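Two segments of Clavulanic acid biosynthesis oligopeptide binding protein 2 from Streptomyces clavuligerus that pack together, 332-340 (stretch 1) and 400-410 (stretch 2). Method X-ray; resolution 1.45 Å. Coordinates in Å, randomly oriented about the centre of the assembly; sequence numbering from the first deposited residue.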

# COMPACT_ATOMS: atom_id res chain seq x y z
N ILE A 332 15.36 -20.43 -2.07
CA ILE A 332 15.22 -20.70 -3.50
C ILE A 332 13.89 -21.40 -3.77
O ILE A 332 13.12 -20.97 -4.64
N LEU A 333 13.61 -22.45 -3.00
CA LEU A 333 12.34 -23.18 -3.08
C LEU A 333 11.15 -22.26 -2.80
O LEU A 333 10.12 -22.33 -3.47
N LEU A 334 11.31 -21.40 -1.80
CA LEU A 334 10.25 -20.48 -1.40
C LEU A 334 9.99 -19.43 -2.47
O LEU A 334 8.83 -19.08 -2.73
N GLN A 335 11.05 -18.95 -3.11
CA GLN A 335 10.91 -18.01 -4.23
C GLN A 335 10.26 -18.69 -5.43
O GLN A 335 9.42 -18.09 -6.11
N ASP A 336 10.63 -19.95 -5.68
CA ASP A 336 10.04 -20.72 -6.77
C ASP A 336 8.54 -20.90 -6.56
O ASP A 336 7.77 -20.86 -7.52
N ALA A 337 8.13 -21.07 -5.31
CA ALA A 337 6.71 -21.16 -4.96
C ALA A 337 6.00 -19.83 -5.24
O ALA A 337 4.79 -19.81 -5.47
N ARG A 338 6.77 -18.74 -5.22
CA ARG A 338 6.25 -17.39 -5.44
C ARG A 338 6.32 -16.96 -6.92
O ARG A 338 5.86 -15.87 -7.27
N GLY A 339 6.87 -17.81 -7.77
CA GLY A 339 6.96 -17.51 -9.21
C GLY A 339 8.33 -17.69 -9.83
O GLY A 339 8.50 -17.50 -11.04
N GLY A 340 9.32 -18.06 -9.01
CA GLY A 340 10.66 -18.38 -9.50
C GLY A 340 10.62 -19.60 -10.41
O GLY A 340 9.62 -20.33 -10.44
N GLY A 400 -4.32 -20.93 -2.94
CA GLY A 400 -3.65 -20.28 -4.06
C GLY A 400 -2.15 -20.15 -3.90
O GLY A 400 -1.49 -21.09 -3.47
N LYS A 401 -1.62 -18.98 -4.24
CA LYS A 401 -0.18 -18.73 -4.22
C LYS A 401 0.40 -18.81 -2.80
O LYS A 401 1.54 -19.25 -2.62
N PHE A 402 -0.39 -18.38 -1.82
CA PHE A 402 -0.01 -18.47 -0.41
C PHE A 402 0.14 -19.93 0.02
O PHE A 402 1.01 -20.24 0.84
N ARG A 403 -0.71 -20.80 -0.52
CA ARG A 403 -0.65 -22.23 -0.21
C ARG A 403 0.62 -22.88 -0.76
O ARG A 403 1.25 -23.69 -0.07
N LEU A 404 1.00 -22.51 -1.98
CA LEU A 404 2.26 -22.98 -2.56
C LEU A 404 3.45 -22.60 -1.70
O LEU A 404 4.35 -23.41 -1.48
N VAL A 405 3.44 -21.37 -1.19
CA VAL A 405 4.49 -20.90 -0.28
C VAL A 405 4.47 -21.71 1.02
O VAL A 405 5.52 -22.16 1.50
N ALA A 406 3.27 -21.93 1.58
CA ALA A 406 3.13 -22.75 2.79
C ALA A 406 3.72 -24.15 2.61
O ALA A 406 4.44 -24.63 3.48
N ASP A 407 3.43 -24.77 1.47
CA ASP A 407 3.96 -26.10 1.14
C ASP A 407 5.49 -26.10 1.09
O ASP A 407 6.13 -27.06 1.52
N ALA A 408 6.06 -25.03 0.55
CA ALA A 408 7.51 -24.87 0.51
C ALA A 408 8.11 -24.69 1.91
O ALA A 408 9.24 -25.11 2.17
N VAL A 409 7.34 -24.07 2.82
CA VAL A 409 7.78 -23.97 4.21
C VAL A 409 7.77 -25.36 4.85
O VAL A 409 8.72 -25.75 5.53
N VAL A 410 6.70 -26.11 4.62
CA VAL A 410 6.57 -27.49 5.11
C VAL A 410 7.77 -28.33 4.65
O VAL A 410 8.43 -28.99 5.46

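The two helices run nearly antiparallel, at 163°, with axes approaching to 8.4 Å. Small residues lie where the helices come close: Ala337 and Ala408 both point toward the opposite stretch, with Ala337 CB 4.0 Å from Ala408 CB, and Ala337 CA lies 5.2 Å from Val405 CA. Ala337 CB also sits 3.5 Å from Leu404 O and 4.1 Å from Val405 CG2, the latter valine being t (169°).

Leu334 leaves its backbone sideways, yet its m,t rotamer (-74°, 154°) brings CD2 against the partner helix, 3.7 Å from Ala408 CB, 3.6 Å from Val409 CG2 and 4.2 Å from Val405 CG1. Leu333, t,p (-173°, 71°), points toward the partner and places CG 4.0 Å from Ala408 CB.

Near Arg338, larger side chains meet. Arg338 also starts sideways; with chi1 t, chi2 p and chi3 between wells at -138°, its guanidinium reaches Lys401 and Phe402. Lys401 CG covers one guanidinium face, 3.5 Å from Arg338 NH1, whereas Phe402 CD1 meets that NH1 edge to edge at 3.6 Å. Lys401, t,p,t,t, bends at chi2 and brings CE 3.3 Å from Ala337 O. No clear hydrogen bond crosses the interface; apolar contacts around Ala337, Ala408 and Leu334 are joined by those of Lys401 and Arg338. The Arg403 NE–Asp407 OD1 salt bridge (2.9 Å) stays within stretch 2.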

# COMPACT_ATOMS: atom_id res chain seq x y z
CB ILE A 332 16.41 -21.53 -4.04
CG1 ILE A 332 17.75 -20.81 -3.78
CG2 ILE A 332 16.22 -21.87 -5.52
CD1 ILE A 332 17.85 -19.40 -4.39
CB LEU A 333 12.34 -24.36 -2.10
CG LEU A 333 11.17 -25.35 -2.13
CD1 LEU A 333 11.24 -26.22 -3.39
CD2 LEU A 333 11.15 -26.22 -0.87
CB LEU A 334 10.58 -19.83 -0.05
CG LEU A 334 10.42 -20.78 1.15
CD1 LEU A 334 11.31 -20.37 2.31
CD2 LEU A 334 8.97 -20.84 1.58
CB GLN A 335 12.26 -17.43 -4.61
CG GLN A 335 12.18 -16.43 -5.76
CD GLN A 335 13.47 -15.69 -5.97
OE1 GLN A 335 14.54 -16.30 -5.94
NE2 GLN A 335 13.38 -14.38 -6.18
CB ASP A 336 10.74 -22.07 -6.94
CG ASP A 336 12.10 -21.95 -7.62
OD1 ASP A 336 12.48 -20.83 -8.03
OD2 ASP A 336 12.81 -22.98 -7.73
CB ALA A 337 6.55 -21.56 -3.50
CB ARG A 338 7.00 -16.39 -4.54
CG ARG A 338 6.34 -15.02 -4.39
CD ARG A 338 5.01 -15.11 -3.67
NE ARG A 338 4.00 -14.27 -4.29
CZ ARG A 338 2.71 -14.25 -3.96
NH1 ARG A 338 2.26 -15.02 -2.98
NH2 ARG A 338 1.87 -13.44 -4.59
CB LYS A 401 0.14 -17.37 -4.84
CG LYS A 401 1.52 -17.29 -5.50
CD LYS A 401 1.56 -18.07 -6.81
CE LYS A 401 2.94 -18.01 -7.45
NZ LYS A 401 3.14 -19.09 -8.45
CB PHE A 402 -1.05 -17.77 0.47
CG PHE A 402 -0.88 -16.27 0.56
CD1 PHE A 402 -0.25 -15.55 -0.46
CD2 PHE A 402 -1.38 -15.59 1.66
CE1 PHE A 402 -0.11 -14.17 -0.36
CE2 PHE A 402 -1.25 -14.20 1.76
CZ PHE A 402 -0.61 -13.49 0.75
CB ARG A 403 -1.90 -22.96 -0.73
CG ARG A 403 -1.89 -24.48 -0.54
CD ARG A 403 -1.74 -24.87 0.93
NE ARG A 403 -1.37 -26.27 1.11
CZ ARG A 403 -2.20 -27.23 1.53
NH1 ARG A 403 -3.46 -26.94 1.82
NH2 ARG A 403 -1.76 -28.47 1.66
CB LEU A 404 2.44 -22.44 -3.99
CG LEU A 404 1.44 -22.86 -5.07
CD1 LEU A 404 1.79 -22.19 -6.39
CD2 LEU A 404 1.37 -24.37 -5.24
CB VAL A 405 4.38 -19.38 -0.02
CG1 VAL A 405 5.29 -18.94 1.13
CG2 VAL A 405 4.71 -18.60 -1.29
CB ALA A 406 1.66 -22.85 3.21
CB ASP A 407 3.40 -26.60 -0.20
CG ASP A 407 1.91 -26.92 -0.14
OD1 ASP A 407 1.37 -27.14 0.97
OD2 ASP A 407 1.27 -26.96 -1.21
CB ALA A 408 7.90 -23.72 -0.40
CB VAL A 409 6.92 -22.98 5.05
CG1 VAL A 409 7.42 -22.91 6.49
CG2 VAL A 409 6.94 -21.58 4.43
CB VAL A 410 5.25 -28.15 4.63
CG1 VAL A 410 5.20 -29.64 5.00
CG2 VAL A 410 4.04 -27.42 5.21